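Local coordinates for bromo domain containing protein (PDB 5U9N) that probably reads acetylated lysine, as bromodomains do, this piece being its second bromodomain, held here with the inhibitor bromosporine in its pocket, at residues A[45-50]-A[111-116]. Numbering follows the deposited sequence.
With BMF (Bromosporine), chain C.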
loop_
_atom_site.group_PDB
_atom_site.type_symbol
_atom_site.label_atom_id
_atom_site.label_comp_id
_atom_site.label_asym_id
_atom_site.label_seq_id
_atom_site.Cartn_x
_atom_site.Cartn_y
_atom_site.Cartn_z
ATOM N N ASN A 45 -9.126 7.157 -16.897
ATOM C CA ASN A 45 -10.182 8.174 -16.731
ATOM C C ASN A 45 -11.347 7.608 -15.893
ATOM O O ASN A 45 -11.968 8.344 -15.124
ATOM C CB ASN A 45 -10.697 8.652 -18.097
ATOM C CG ASN A 45 -9.659 9.382 -18.931
ATOM O OD1 ASN A 45 -8.532 9.649 -18.488
ATOM N ND2 ASN A 45 -10.001 9.674 -20.180
ATOM N N ARG A 46 -11.645 6.298 -16.050
ATOM C CA ARG A 46 -12.669 5.648 -15.241
ATOM C C ARG A 46 -12.151 5.521 -13.804
ATOM O O ARG A 46 -12.928 5.669 -12.870
ATOM C CB ARG A 46 -13.050 4.258 -15.816
ATOM C CG ARG A 46 -14.208 3.582 -15.043
ATOM C CD ARG A 46 -14.645 2.239 -15.626
ATOM N NE ARG A 46 -13.623 1.189 -15.474
ATOM C CZ ARG A 46 -12.718 0.848 -16.400
ATOM N NH1 ARG A 46 -11.845 -0.124 -16.158
ATOM N NH2 ARG A 46 -12.675 1.484 -17.571
ATOM N N TYR A 47 -10.828 5.324 -13.637
ATOM C CA TYR A 47 -10.195 5.195 -12.317
ATOM C C TYR A 47 -10.397 6.446 -11.458
ATOM O O TYR A 47 -10.647 6.317 -10.269
ATOM C CB TYR A 47 -8.691 4.915 -12.459
ATOM C CG TYR A 47 -8.060 4.411 -11.180
ATOM C CD1 TYR A 47 -8.052 3.059 -10.872
ATOM C CD2 TYR A 47 -7.461 5.286 -10.282
ATOM C CE1 TYR A 47 -7.469 2.588 -9.707
ATOM C CE2 TYR A 47 -6.901 4.828 -9.094
ATOM C CZ TYR A 47 -6.918 3.476 -8.804
ATOM O OH TYR A 47 -6.331 2.990 -7.658
ATOM N N LYS A 48 -10.261 7.640 -12.037
ATOM C CA LYS A 48 -10.445 8.894 -11.289
ATOM C C LYS A 48 -11.890 9.020 -10.801
ATOM O O LYS A 48 -12.134 9.582 -9.732
ATOM C CB LYS A 48 -10.099 10.113 -12.168
ATOM C CG LYS A 48 -8.621 10.282 -12.470
ATOM C CD LYS A 48 -8.356 11.628 -13.199
ATOM C CE LYS A 48 -6.888 12.002 -13.264
ATOM N NZ LYS A 48 -6.691 13.467 -13.459
ATOM N N GLU A 49 -12.849 8.527 -11.606
ATOM C CA GLU A 49 -14.270 8.558 -11.265
ATOM C C GLU A 49 -14.581 7.547 -10.135
ATOM O O GLU A 49 -15.318 7.863 -9.206
ATOM C CB GLU A 49 -15.115 8.233 -12.528
ATOM C CG GLU A 49 -16.549 8.729 -12.467
ATOM N N VAL A 50 -13.987 6.354 -10.205
ATOM C CA VAL A 50 -14.246 5.275 -9.251
ATOM C C VAL A 50 -13.442 5.476 -7.954
ATOM O O VAL A 50 -13.990 5.295 -6.872
ATOM C CB VAL A 50 -13.928 3.897 -9.901
ATOM C CG1 VAL A 50 -14.076 2.750 -8.889
ATOM C CG2 VAL A 50 -14.818 3.653 -11.120
ATOM N N MET A 111 -9.377 -3.497 -4.988
ATOM C CA MET A 111 -10.495 -4.425 -4.853
ATOM C C MET A 111 -11.842 -3.751 -5.173
ATOM O O MET A 111 -12.779 -4.458 -5.518
ATOM C CB MET A 111 -10.507 -5.046 -3.447
ATOM C CG MET A 111 -9.341 -6.034 -3.243
ATOM S SD MET A 111 -9.462 -6.991 -1.740
ATOM C CE MET A 111 -8.758 -5.859 -0.566
ATOM N N ILE A 112 -11.932 -2.408 -5.138
ATOM C CA ILE A 112 -13.165 -1.700 -5.581
ATOM C C ILE A 112 -13.166 -1.556 -7.118
ATOM O O ILE A 112 -14.224 -1.657 -7.742
ATOM C CB ILE A 112 -13.300 -0.306 -4.891
ATOM C CG1 ILE A 112 -13.622 -0.494 -3.420
ATOM C CG2 ILE A 112 -14.386 0.593 -5.570
ATOM C CD1 ILE A 112 -13.307 0.609 -2.602
ATOM N N PHE A 113 -11.999 -1.267 -7.716
ATOM C CA PHE A 113 -11.898 -0.992 -9.141
ATOM C C PHE A 113 -11.915 -2.263 -10.005
ATOM O O PHE A 113 -12.396 -2.210 -11.142
ATOM C CB PHE A 113 -10.608 -0.191 -9.433
ATOM C CG PHE A 113 -10.513 0.354 -10.848
ATOM C CD1 PHE A 113 -11.346 1.381 -11.272
ATOM C CD2 PHE A 113 -9.595 -0.165 -11.751
ATOM C CE1 PHE A 113 -11.287 1.861 -12.590
ATOM C CE2 PHE A 113 -9.539 0.306 -13.065
ATOM C CZ PHE A 113 -10.380 1.329 -13.476
ATOM N N ASN A 114 -11.347 -3.375 -9.522
ATOM C CA ASN A 114 -11.211 -4.572 -10.368
ATOM C C ASN A 114 -12.176 -5.645 -9.934
ATOM O O ASN A 114 -12.521 -5.721 -8.752
ATOM C CB ASN A 114 -9.760 -5.099 -10.345
ATOM C CG ASN A 114 -8.735 -4.034 -10.703
ATOM O OD1 ASN A 114 -8.485 -3.754 -11.861
ATOM N ND2 ASN A 114 -8.187 -3.366 -9.717
ATOM N N PRO A 115 -12.674 -6.472 -10.893
ATOM C CA PRO A 115 -13.676 -7.489 -10.537
ATOM C C PRO A 115 -13.042 -8.726 -9.908
ATOM O O PRO A 115 -11.876 -9.030 -10.170
ATOM C CB PRO A 115 -14.320 -7.813 -11.884
ATOM C CG PRO A 115 -13.216 -7.656 -12.865
ATOM C CD PRO A 115 -12.382 -6.498 -12.352
ATOM N N ASN A 116 -13.823 -9.463 -9.110
ATOM C CA ASN A 116 -13.340 -10.662 -8.425
ATOM C C ASN A 116 -13.757 -11.913 -9.199
ATOM O O ASN A 116 -13.608 -13.028 -8.700
ATOM C CB ASN A 116 -13.847 -10.704 -6.962
ATOM C CG ASN A 116 -15.300 -11.114 -6.785
ATOM O OD1 ASN A 116 -15.595 -12.214 -6.287
ATOM N ND2 ASN A 116 -16.227 -10.178 -7.007
HETATM C C10 BMF C . -1.348 -2.174 -13.366
HETATM N N12 BMF C . -2.710 -1.754 -11.493
HETATM C C15 BMF C . -5.134 -2.423 -12.891
HETATM C C17 BMF C . -6.628 -2.930 -14.838
HETATM C C20 BMF C . -8.376 -4.832 -16.744
HETATM C C22 BMF C . -3.889 -2.482 -13.462
HETATM C C26 BMF C . -3.239 -0.941 -8.641
HETATM C C28 BMF C . 0.121 -2.769 -15.177
HETATM C C01 BMF C . 2.609 -2.362 -15.110
HETATM C C02 BMF C . 1.234 -2.285 -14.493
HETATM C C03 BMF C . 1.025 -1.743 -13.211
HETATM N N04 BMF C . 2.118 -1.258 -12.440
HETATM S S05 BMF C . 2.504 0.310 -12.230
HETATM C C06 BMF C . 1.027 1.140 -11.791
HETATM O O07 BMF C . 3.404 0.368 -11.119
HETATM O O08 BMF C . 2.943 0.805 -13.498
HETATM C C09 BMF C . -0.248 -1.700 -12.657
HETATM C C11 BMF C . -2.688 -2.133 -12.750
HETATM N N13 BMF C . -3.965 -1.700 -10.930
HETATM C C14 BMF C . -5.173 -1.988 -11.527
HETATM N N16 BMF C . -6.386 -2.727 -13.496
HETATM O O18 BMF C . -7.950 -3.189 -15.022
HETATM C C19 BMF C . -8.410 -3.364 -16.406
HETATM O O21 BMF C . -5.795 -2.912 -15.720
HETATM N N23 BMF C . -6.148 -1.736 -10.664
HETATM N N24 BMF C . -5.559 -1.284 -9.487
HETATM C C25 BMF C . -4.264 -1.286 -9.656
HETATM C C27 BMF C . -1.147 -2.715 -14.633
#
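Phe113 reaches from the last turn of its helix to Arg46, Tyr47 and Val50 of helix 41-50, and no hydrogen bond joins the two segments. Its CB points toward helix 41-50, and chi1 (-170°) sets CG anti to the backbone N. Tyr47 CD1 stands 3.5 Å above the Phe113 ring plane, over its centre, touching several ring carbons. Centroids 4.8 Å apart and planes at 67° make this a T-shaped pair, with the tyrosine giving its edge. Phe113 CD1 meets Val50 CB at 3.9 Å, near the phenylalanine plane. Farther out, Phe113 CE1 reaches the helix backbone at Tyr47 CA, 3.5 Å away, while Phe113 CZ ends 3.4 Å from Arg46 NH1. That nitrogen approaches obliquely, the guanidinium and ring planes being nearly parallel. Beside this, Ile112 CG2 adds a 4.0 Å contact with Val50 CG1. On the pocket side, Phe113 CD2 is 3.9 Å from bromosporine N23, and Asn114 accepts a hydrogen bond at OD1 from bromosporine N16 (2.9 Å, 154° at the hydrogen). Asn114 ND2 is hydrogen-bonded to Cys110 O, consistent with the amide being turned so that OD1 faces bromosporine N16. Asn114 is probably the bromodomain's acetyl-lysine-binding asparagine. The contact joins helix 41-50 to the C-terminal end of helix 96-113, with Tyr47 also packed on Val33 and Leu34 and Asn114 against Ile123 of helix 122-139.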